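Local coordinates for geranyltranstransferase (Legionella pneumophila subsp. pneumophila, PDB 3LOM), which probably condenses allylic prenyl diphosphates with isopentenyl diphosphate, with the help of magnesium, to make farnesyl and perhaps geranylgeranyl diphosphate, at residues S40-Y44 and P105-F111; Y16-H20 and P55-L60; V176-R182 and T255-F261. All coordinates share one frame; numbering follows the deposited sequence.

The chain has the mainly helical isoprenoid synthase fold of the FPP/GGPP synthase family, and the three contacts sample separate parts of it. Interactions 1 and 2 alternate along the sequence, because helix 36-46 of interaction 1 lies between helices 5-28 and 53-64 of interaction 2; their centres are 24 Å apart, their nearest atoms about 11 Å. Interaction 3 comes later and joins the start of helix 178-201 to helix 257-260; its centre is 32 Å from that of interaction 2, on the opposite side of the chain's centre. Interaction 2 is a buried helix crossing; the others, partly buried, lie 20 Å or more from the chain's centre, each pairing a short helix with a longer one.

Interaction 1: residues S40-Y44 and P105-F111; sequences SALHY and PSCHKAF
With CG anti to the backbone N (chi1 180°), Y44 sends its ring across to the 105-111 segment, while F111 holds CG anti to its own carbonyl carbon and turns one ring face to A41 CB. The two aromatics slide past each other in opposite directions and meet as an offset edge-to-face pair in the mainly helical isoprenoid synthase fold, the edge of F111 toward the face of Y44 with planes at 73°. F111 CE2 is 3.7 Å from Y44 CB, so they meet at the root of the tyrosine ring. This joins helix 36-46 to the short helix 107-110 that follows the small two-stranded hairpin 100-105.

A41 suits its place because it is small: its CB sits over the centre of the F111 ring, 3.9 Å from the centroid, a CH-pi contact. The short methyl lets the ring lie close to the helix, with F111 CZ 3.7 Å from A41 CA. At the ring's edge, near its plane, S40 OG lies 3.5 Å from F111 CZ. A110 is likewise a compact spacer, and its CB meets Y44 CE2 at 3.6 Å.

Outside the two segments, A41 also packs on T115 and V119 of helix 113-135, and K104 makes a cation-pi contact with Y44. Tyrosine combines a wide apolar ring with a polar end: Y44 OH donates a short hydrogen bond to P105 O, modelled at 2.5 Å, a length not to be pressed, at a C=O...donor angle of 137° and somewhat out of the carbonyl plane.

Interaction 2: residues Y16-H20 and P55-L60; sequences YTQRH and PILVYL
Y16 lies over the side chain of Y59, the two ring planes only 6° from parallel yet so far displaced that little of one ring lies above the other. What sits above the centre of the Y16 ring is Y59 CB, 3.5 Å from the centroid, a CH-pi contact; conversely, Y16 CD1 stands over the Y59 ring, offset toward its rim. Y59 holds CG anti to its carbonyl carbon (chi1 -76°), which carries its ring along helix 16-20 to R19 and H20. L60 CD2 adds an apolar touch at 3.8 Å from Y16 CE2.

A turn after Y16 on one helix and a turn before Y59 on the other, H20 meets P55, whose CG rests over the centre of the imidazole, 3.7 Å from its centroid. The rigid, compact proline ring suits a flat imidazole face. These contacts fill a steep crossing inside the helical isoprenoid synthase fold, where the two short segments run at 108° with axes 10.0 Å apart. Helix 289-303 packs against I56 and L60.

The polar ends are led to partners. A water lies in the plane of the imidazole at its edge, 2.9 Å from H20 ND1. D63 bonds Y16 OH, and D73 of helix 69-91 forms a salt bridge with R19. Two partners grip Y59 OH: it accepts from the water at 2.6 Å and is bonded to D73 OD1, so the buried hydroxyl is satisfied and its freedom probably limited.

Interaction 3: residues V176-R182 and T255-F261; sequences VTEEQLR and TTFATLF
L181 points its CD2 methyl straight at the face of the F257 ring, 3.9 Å from the centroid and 11° off the ring normal. This CH-pi contact is the centre of a joint between two capped helix starts in the helical isoprenoid synthase fold: that of helix 178-201 and that of the short helix 257-260. With CG anti to the backbone N (chi1 -177°), L181 carries its branched end out to the 255-261 segment, where CD2 also meets CD2 of L260, the leucine of the other segment, at 3.8 Å, while CD1 turns toward T255 O.

R182 comes to the edge of the F257 ring with its CG, 4.2 Å from F257 CE1. L224 and M228 of helix 209-236 also pack against F257. The extended E178 brings its carboxylate to F261 CZ, the two planes 50° apart; a rather long salt bridge one turn along the same helix, R182 NE to E178 OE2 at 3.4 Å, probably steadies it there. T255 CG2 lies 3.7 Å from V176 CB, and T255 OG1 is buried without a partner in the model.

Capping boxes start both helices, T177 with Q180 and T256 with T259; threonine suits an N-cap because its hydroxyl can bond first-turn N-H groups. Q180 N reaches T177 OG1 at 3.3 Å, whereas the bond from A258 N to T256 OG1 is weak. Q180 OE1 is gripped twice, by T177 N at 2.7 Å in the carbonyl plane and by T177 OG1 from above that plane.

Interaction 1: residues S40-Y44 and P105-F111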
loop_
_atom_site.group_PDB
_atom_site.type_symbol
_atom_site.label_atom_id
_atom_site.label_comp_id
_atom_site.label_asym_id
_atom_site.label_seq_id
_atom_site.Cartn_x
_atom_site.Cartn_y
_atom_site.Cartn_z
ATOM N N SER A 40 -5.781 -7.978 -16.184
ATOM C CA SER A 40 -6.936 -7.472 -16.912
ATOM C C SER A 40 -7.591 -6.291 -16.188
ATOM O O SER A 40 -7.890 -5.265 -16.806
ATOM C CB SER A 40 -7.953 -8.581 -17.181
ATOM O OG SER A 40 -9.083 -8.064 -17.867
ATOM N N ALA A 41 -7.817 -6.431 -14.885
ATOM C CA ALA A 41 -8.483 -5.371 -14.124
ATOM C C ALA A 41 -7.615 -4.143 -13.897
ATOM O O ALA A 41 -8.109 -3.017 -13.973
ATOM C CB ALA A 41 -9.028 -5.894 -12.829
ATOM N N LEU A 42 -6.323 -4.359 -13.654
ATOM C CA LEU A 42 -5.333 -3.270 -13.672
ATOM C C LEU A 42 -5.451 -2.384 -14.906
ATOM O O LEU A 42 -5.544 -1.165 -14.794
ATOM C CB LEU A 42 -3.908 -3.831 -13.618
ATOM C CG LEU A 42 -3.303 -4.161 -12.257
ATOM C CD1 LEU A 42 -2.099 -5.058 -12.433
ATOM C CD2 LEU A 42 -2.897 -2.883 -11.555
ATOM N N HIS A 43 -5.442 -3.012 -16.082
ATOM C CA HIS A 43 -5.522 -2.299 -17.350
ATOM C C HIS A 43 -6.873 -1.631 -17.558
ATOM O O HIS A 43 -6.943 -0.550 -18.131
ATOM C CB HIS A 43 -5.184 -3.238 -18.513
ATOM C CG HIS A 43 -3.719 -3.509 -18.652
ATOM N ND1 HIS A 43 -3.111 -4.631 -18.133
ATOM C CD2 HIS A 43 -2.733 -2.783 -19.230
ATOM C CE1 HIS A 43 -1.817 -4.592 -18.397
ATOM N NE2 HIS A 43 -1.561 -3.480 -19.064
ATOM N N TYR A 44 -7.943 -2.268 -17.088
ATOM C CA TYR A 44 -9.282 -1.676 -17.165
ATOM C C TYR A 44 -9.383 -0.395 -16.336
ATOM O O TYR A 44 -9.940 0.619 -16.782
ATOM C CB TYR A 44 -10.353 -2.666 -16.708
ATOM C CG TYR A 44 -11.755 -2.091 -16.770
ATOM C CD1 TYR A 44 -12.436 -2.009 -17.982
ATOM C CD2 TYR A 44 -12.396 -1.617 -15.617
ATOM C CE1 TYR A 44 -13.711 -1.475 -18.057
ATOM C CE2 TYR A 44 -13.678 -1.069 -15.681
ATOM C CZ TYR A 44 -14.327 -1.006 -16.909
ATOM O OH TYR A 44 -15.591 -0.484 -17.004
ATOM N N PRO A 105 -18.871 1.550 -16.441
ATOM C CA PRO A 105 -18.953 0.743 -15.229
ATOM C C PRO A 105 -17.664 0.745 -14.412
ATOM O O PRO A 105 -16.567 0.684 -14.970
ATOM C CB PRO A 105 -19.231 -0.661 -15.771
ATOM C CG PRO A 105 -20.044 -0.420 -16.972
ATOM C CD PRO A 105 -19.542 0.879 -17.573
ATOM N N SER A 106 -17.816 0.832 -13.093
ATOM C CA SER A 106 -16.693 0.813 -12.162
ATOM C C SER A 106 -16.086 -0.579 -12.094
ATOM O O SER A 106 -16.689 -1.554 -12.560
ATOM C CB SER A 106 -17.161 1.244 -10.773
ATOM O OG SER A 106 -18.261 0.456 -10.363
ATOM N N CYS A 107 -14.905 -0.667 -11.489
ATOM C CA CYS A 107 -14.130 -1.896 -11.480
ATOM C C CYS A 107 -14.852 -3.113 -10.895
ATOM O O CYS A 107 -14.713 -4.221 -11.413
ATOM C CB CYS A 107 -12.807 -1.686 -10.762
ATOM S SG CYS A 107 -11.670 -3.007 -11.062
ATOM N N HIS A 108 -15.624 -2.912 -9.833
ATOM C CA HIS A 108 -16.361 -4.021 -9.224
ATOM C C HIS A 108 -17.592 -4.421 -10.046
ATOM O O HIS A 108 -18.061 -5.553 -9.950
ATOM C CB HIS A 108 -16.735 -3.714 -7.767
ATOM C CG HIS A 108 -17.577 -2.490 -7.602
ATOM N ND1 HIS A 108 -17.056 -1.215 -7.659
ATOM C CD2 HIS A 108 -18.904 -2.346 -7.375
ATOM C CE1 HIS A 108 -18.028 -0.339 -7.481
ATOM N NE2 HIS A 108 -19.158 -0.999 -7.305
ATOM N N LYS A 109 -18.105 -3.493 -10.852
ATOM C CA LYS A 109 -19.231 -3.791 -11.736
ATOM C C LYS A 109 -18.775 -4.517 -13.007
ATOM O O LYS A 109 -19.466 -5.413 -13.487
ATOM C CB LYS A 109 -20.014 -2.521 -12.097
ATOM C CG LYS A 109 -20.649 -1.797 -10.911
ATOM C CD LYS A 109 -21.581 -2.692 -10.105
ATOM C CE LYS A 109 -22.889 -2.955 -10.835
ATOM N NZ LYS A 109 -23.681 -3.968 -10.095
ATOM N N ALA A 110 -17.618 -4.120 -13.542
ATOM C CA ALA A 110 -17.030 -4.766 -14.712
ATOM C C ALA A 110 -16.434 -6.122 -14.365
ATOM O O ALA A 110 -16.397 -7.020 -15.206
ATOM C CB ALA A 110 -15.974 -3.879 -15.338
ATOM N N PHE A 111 -15.966 -6.269 -13.128
ATOM C CA PHE A 111 -15.415 -7.538 -12.664
ATOM C C PHE A 111 -16.239 -8.001 -11.482
ATOM O O PHE A 111 -17.419 -8.318 -11.636
ATOM C CB PHE A 111 -13.931 -7.383 -12.322
ATOM C CG PHE A 111 -13.061 -7.129 -13.523
ATOM C CD1 PHE A 111 -12.464 -8.190 -14.199
ATOM C CD2 PHE A 111 -12.855 -5.832 -13.994
ATOM C CE1 PHE A 111 -11.672 -7.960 -15.327
ATOM C CE2 PHE A 111 -12.066 -5.592 -15.117
ATOM C CZ PHE A 111 -11.474 -6.658 -15.784
#

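Interaction 2: residues Y16-H20 and P55-L60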
loop_
_atom_site.group_PDB
_atom_site.type_symbol
_atom_site.label_atom_id
_atom_site.label_comp_id
_atom_site.label_asym_id
_atom_site.label_seq_id
_atom_site.Cartn_x
_atom_site.Cartn_y
_atom_site.Cartn_z
ATOM N N TYR A 16 1.627 15.512 -22.497
ATOM C CA TYR A 16 1.979 14.958 -21.188
ATOM C C TYR A 16 1.100 13.774 -20.761
ATOM O O TYR A 16 1.608 12.828 -20.165
ATOM C CB TYR A 16 2.012 16.050 -20.109
ATOM C CG TYR A 16 3.337 16.797 -20.013
ATOM C CD1 TYR A 16 4.555 16.117 -20.101
ATOM C CD2 TYR A 16 3.372 18.176 -19.803
ATOM C CE1 TYR A 16 5.772 16.793 -19.999
ATOM C CE2 TYR A 16 4.585 18.862 -19.701
ATOM C CZ TYR A 16 5.778 18.165 -19.801
ATOM O OH TYR A 16 6.977 18.836 -19.699
ATOM N N THR A 17 -0.197 13.825 -21.073
ATOM C CA THR A 17 -1.105 12.679 -20.868
ATOM C C THR A 17 -0.654 11.463 -21.691
ATOM O O THR A 17 -0.469 10.366 -21.142
ATOM C CB THR A 17 -2.575 13.022 -21.238
ATOM O OG1 THR A 17 -3.002 14.177 -20.508
ATOM C CG2 THR A 17 -3.518 11.851 -20.929
ATOM N N GLN A 18 -0.465 11.684 -22.996
ATOM C CA GLN A 18 0.021 10.662 -23.934
ATOM C C GLN A 18 1.310 10.001 -23.458
ATOM O O GLN A 18 1.421 8.773 -23.491
ATOM C CB GLN A 18 0.250 11.261 -25.327
ATOM C CG GLN A 18 -1.015 11.566 -26.122
ATOM C CD GLN A 18 -0.713 12.233 -27.462
ATOM O OE1 GLN A 18 -1.212 13.322 -27.749
ATOM N NE2 GLN A 18 0.115 11.583 -28.283
ATOM N N ARG A 19 2.265 10.821 -23.006
ATOM C CA ARG A 19 3.536 10.337 -22.460
ATOM C C ARG A 19 3.315 9.485 -21.208
ATOM O O ARG A 19 3.932 8.419 -21.050
ATOM C CB ARG A 19 4.486 11.510 -22.165
ATOM C CG ARG A 19 5.716 11.119 -21.350
ATOM C CD ARG A 19 6.792 12.193 -21.280
ATOM N NE ARG A 19 8.017 11.608 -20.729
ATOM C CZ ARG A 19 9.255 11.952 -21.076
ATOM N NH1 ARG A 19 9.465 12.897 -21.985
ATOM N NH2 ARG A 19 10.292 11.343 -20.512
ATOM N N HIS A 20 2.410 9.953 -20.346
ATOM C CA HIS A 20 2.094 9.274 -19.092
ATOM C C HIS A 20 1.419 7.915 -19.322
ATOM O O HIS A 20 1.793 6.916 -18.692
ATOM C CB HIS A 20 1.249 10.183 -18.179
ATOM C CG HIS A 20 0.503 9.445 -17.111
ATOM N ND1 HIS A 20 1.137 8.784 -16.079
ATOM C CD2 HIS A 20 -0.826 9.254 -16.920
ATOM C CE1 HIS A 20 0.231 8.220 -15.298
ATOM N NE2 HIS A 20 -0.967 8.491 -15.787
ATOM N N PRO A 55 -0.601 13.543 -12.645
ATOM C CA PRO A 55 0.631 13.423 -13.439
ATOM C C PRO A 55 1.059 14.691 -14.165
ATOM O O PRO A 55 2.248 14.973 -14.230
ATOM C CB PRO A 55 0.275 12.355 -14.476
ATOM C CG PRO A 55 -0.675 11.525 -13.810
ATOM C CD PRO A 55 -1.526 12.444 -12.978
ATOM N N ILE A 56 0.094 15.434 -14.701
ATOM C CA ILE A 56 0.357 16.695 -15.388
ATOM C C ILE A 56 1.015 17.717 -14.454
ATOM O O ILE A 56 2.008 18.351 -14.827
ATOM C CB ILE A 56 -0.936 17.290 -16.004
ATOM C CG1 ILE A 56 -1.579 16.288 -16.973
ATOM C CG2 ILE A 56 -0.636 18.608 -16.724
ATOM C CD1 ILE A 56 -3.031 16.600 -17.333
ATOM N N LEU A 57 0.474 17.843 -13.241
ATOM C CA LEU A 57 1.021 18.747 -12.223
ATOM C C LEU A 57 2.449 18.380 -11.866
ATOM O O LEU A 57 3.288 19.261 -11.732
ATOM C CB LEU A 57 0.151 18.759 -10.963
ATOM C CG LEU A 57 -1.249 19.360 -11.092
ATOM C CD1 LEU A 57 -2.108 18.955 -9.900
ATOM C CD2 LEU A 57 -1.204 20.877 -11.259
ATOM N N VAL A 58 2.715 17.080 -11.736
ATOM C CA VAL A 58 4.079 16.557 -11.596
ATOM C C VAL A 58 5.007 16.987 -12.743
ATOM O O VAL A 58 6.137 17.419 -12.499
ATOM C CB VAL A 58 4.062 15.014 -11.458
ATOM C CG1 VAL A 58 5.449 14.402 -11.638
ATOM C CG2 VAL A 58 3.511 14.642 -10.121
ATOM N N TYR A 59 4.517 16.886 -13.978
ATOM C CA TYR A 59 5.307 17.258 -15.154
ATOM C C TYR A 59 5.581 18.751 -15.208
ATOM O O TYR A 59 6.709 19.162 -15.453
ATOM C CB TYR A 59 4.627 16.803 -16.451
ATOM C CG TYR A 59 4.761 15.318 -16.723
ATOM C CD1 TYR A 59 6.015 14.704 -16.739
ATOM C CD2 TYR A 59 3.640 14.531 -16.986
ATOM C CE1 TYR A 59 6.147 13.344 -16.990
ATOM C CE2 TYR A 59 3.763 13.168 -17.239
ATOM C CZ TYR A 59 5.020 12.584 -17.241
ATOM O OH TYR A 59 5.151 11.239 -17.492
ATOM N N LEU A 60 4.549 19.549 -14.952
ATOM C CA LEU A 60 4.643 21.005 -15.031
ATOM C C LEU A 60 5.449 21.635 -13.893
ATOM O O LEU A 60 6.205 22.584 -14.121
ATOM C CB LEU A 60 3.250 21.624 -15.119
ATOM C CG LEU A 60 2.520 21.362 -16.436
ATOM C CD1 LEU A 60 1.202 22.110 -16.481
ATOM C CD2 LEU A 60 3.395 21.756 -17.613
HETATM O O HOH W 1 3.985 9.227 -16.240
#

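Interaction 3: residues V176-R182 and T255-F261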
loop_
_atom_site.group_PDB
_atom_site.type_symbol
_atom_site.label_atom_id
_atom_site.label_comp_id
_atom_site.label_asym_id
_atom_site.label_seq_id
_atom_site.Cartn_x
_atom_site.Cartn_y
_atom_site.Cartn_z
ATOM N N VAL A 176 -21.530 19.761 10.758
ATOM C CA VAL A 176 -20.130 19.972 10.404
ATOM C C VAL A 176 -19.847 21.447 10.095
ATOM O O VAL A 176 -20.525 22.070 9.271
ATOM C CB VAL A 176 -19.712 19.038 9.231
ATOM C CG1 VAL A 176 -18.319 19.358 8.714
ATOM C CG2 VAL A 176 -19.777 17.582 9.662
ATOM N N THR A 177 -18.850 21.994 10.785
ATOM C CA THR A 177 -18.407 23.373 10.579
ATOM C C THR A 177 -17.598 23.503 9.297
ATOM O O THR A 177 -17.222 22.501 8.688
ATOM C CB THR A 177 -17.538 23.879 11.758
ATOM O OG1 THR A 177 -16.436 22.987 11.967
ATOM C CG2 THR A 177 -18.362 23.984 13.041
ATOM N N GLU A 178 -17.329 24.745 8.902
ATOM C CA GLU A 178 -16.441 25.042 7.784
ATOM C C GLU A 178 -15.032 24.532 8.068
ATOM O O GLU A 178 -14.352 24.043 7.166
ATOM C CB GLU A 178 -16.413 26.547 7.522
ATOM C CG GLU A 178 -15.747 26.945 6.216
ATOM C CD GLU A 178 -15.368 28.408 6.178
ATOM O OE1 GLU A 178 -16.244 29.261 6.439
ATOM O OE2 GLU A 178 -14.191 28.705 5.882
ATOM N N GLU A 179 -14.621 24.640 9.331
ATOM C CA GLU A 179 -13.308 24.197 9.800
ATOM C C GLU A 179 -13.092 22.698 9.576
ATOM O O GLU A 179 -12.081 22.299 8.997
ATOM C CB GLU A 179 -13.136 24.536 11.287
ATOM C CG GLU A 179 -11.688 24.578 11.768
ATOM C CD GLU A 179 -11.037 25.938 11.557
ATOM O OE1 GLU A 179 -11.383 26.886 12.295
ATOM O OE2 GLU A 179 -10.172 26.055 10.664
ATOM N N GLN A 180 -14.049 21.887 10.034
ATOM C CA GLN A 180 -13.987 20.427 9.918
ATOM C C GLN A 180 -14.009 19.975 8.461
ATOM O O GLN A 180 -13.242 19.095 8.070
ATOM C CB GLN A 180 -15.150 19.776 10.665
ATOM C CG GLN A 180 -15.071 19.866 12.173
ATOM C CD GLN A 180 -16.432 19.733 12.831
ATOM O OE1 GLN A 180 -17.406 20.359 12.405
ATOM N NE2 GLN A 180 -16.505 18.922 13.882
ATOM N N LEU A 181 -14.889 20.599 7.676
ATOM C CA LEU A 181 -15.009 20.357 6.243
ATOM C C LEU A 181 -13.697 20.629 5.504
ATOM O O LEU A 181 -13.307 19.862 4.624
ATOM C CB LEU A 181 -16.136 21.214 5.659
ATOM C CG LEU A 181 -16.488 21.078 4.177
ATOM C CD1 LEU A 181 -17.134 19.734 3.880
ATOM C CD2 LEU A 181 -17.408 22.211 3.766
ATOM N N ARG A 182 -13.017 21.710 5.878
ATOM C CA ARG A 182 -11.729 22.054 5.285
ATOM C C ARG A 182 -10.639 21.052 5.662
ATOM O O ARG A 182 -9.756 20.755 4.855
ATOM C CB ARG A 182 -11.318 23.476 5.675
ATOM C CG ARG A 182 -11.999 24.553 4.845
ATOM C CD ARG A 182 -11.780 25.938 5.438
ATOM N NE ARG A 182 -11.643 26.961 4.398
ATOM C CZ ARG A 182 -10.505 27.240 3.756
ATOM N NH1 ARG A 182 -10.488 28.189 2.828
ATOM N NH2 ARG A 182 -9.381 26.580 4.036
ATOM N N THR A 255 -23.522 17.886 4.089
ATOM C CA THR A 255 -22.806 19.166 4.123
ATOM C C THR A 255 -21.690 19.251 3.081
ATOM O O THR A 255 -20.825 18.377 2.999
ATOM C CB THR A 255 -22.260 19.507 5.534
ATOM O OG1 THR A 255 -21.259 20.530 5.427
ATOM C CG2 THR A 255 -21.659 18.282 6.198
ATOM N N THR A 256 -21.742 20.307 2.274
ATOM C CA THR A 256 -20.730 20.595 1.262
ATOM C C THR A 256 -20.337 22.067 1.359
ATOM O O THR A 256 -20.929 22.824 2.140
ATOM C CB THR A 256 -21.259 20.337 -0.172
ATOM O OG1 THR A 256 -22.436 21.121 -0.402
ATOM C CG2 THR A 256 -21.575 18.861 -0.403
ATOM N N PHE A 257 -19.358 22.476 0.551
ATOM C CA PHE A 257 -19.047 23.895 0.376
ATOM C C PHE A 257 -20.256 24.646 -0.187
ATOM O O PHE A 257 -20.415 25.842 0.050
ATOM C CB PHE A 257 -17.832 24.091 -0.541
ATOM C CG PHE A 257 -16.509 23.797 0.124
ATOM C CD1 PHE A 257 -15.979 24.669 1.072
ATOM C CD2 PHE A 257 -15.784 22.658 -0.209
ATOM C CE1 PHE A 257 -14.754 24.403 1.689
ATOM C CE2 PHE A 257 -14.557 22.382 0.398
ATOM C CZ PHE A 257 -14.042 23.257 1.352
ATOM N N ALA A 258 -21.110 23.922 -0.909
ATOM C CA ALA A 258 -22.311 24.480 -1.519
ATOM C C ALA A 258 -23.514 24.532 -0.581
ATOM O O ALA A 258 -24.582 25.014 -0.966
ATOM C CB ALA A 258 -22.662 23.717 -2.785
ATOM N N THR A 259 -23.352 24.027 0.638
ATOM C CA THR A 259 -24.389 24.160 1.658
ATOM C C THR A 259 -23.957 25.182 2.702
ATOM O O THR A 259 -24.793 25.769 3.397
ATOM C CB THR A 259 -24.711 22.818 2.357
ATOM O OG1 THR A 259 -23.526 22.294 2.968
ATOM C CG2 THR A 259 -25.281 21.801 1.367
ATOM N N LEU A 260 -22.646 25.389 2.801
ATOM C CA LEU A 260 -22.073 26.317 3.768
ATOM C C LEU A 260 -21.824 27.698 3.171
ATOM O O LEU A 260 -21.930 28.700 3.872
ATOM C CB LEU A 260 -20.798 25.736 4.384
ATOM C CG LEU A 260 -20.921 25.081 5.768
ATOM C CD1 LEU A 260 -22.168 24.199 5.948
ATOM C CD2 LEU A 260 -19.674 24.283 6.066
ATOM N N PHE A 261 -21.481 27.745 1.886
ATOM C CA PHE A 261 -21.451 29.002 1.140
ATOM C C PHE A 261 -22.624 29.021 0.186
ATOM O O PHE A 261 -23.027 27.974 -0.320
ATOM C CB PHE A 261 -20.159 29.151 0.337
ATOM C CG PHE A 261 -18.921 29.152 1.172
ATOM C CD1 PHE A 261 -18.157 27.996 1.303
ATOM C CD2 PHE A 261 -18.513 30.308 1.828
ATOM C CE1 PHE A 261 -17.007 27.990 2.075
ATOM C CE2 PHE A 261 -17.363 30.312 2.605
ATOM C CZ PHE A 261 -16.607 29.150 2.729
#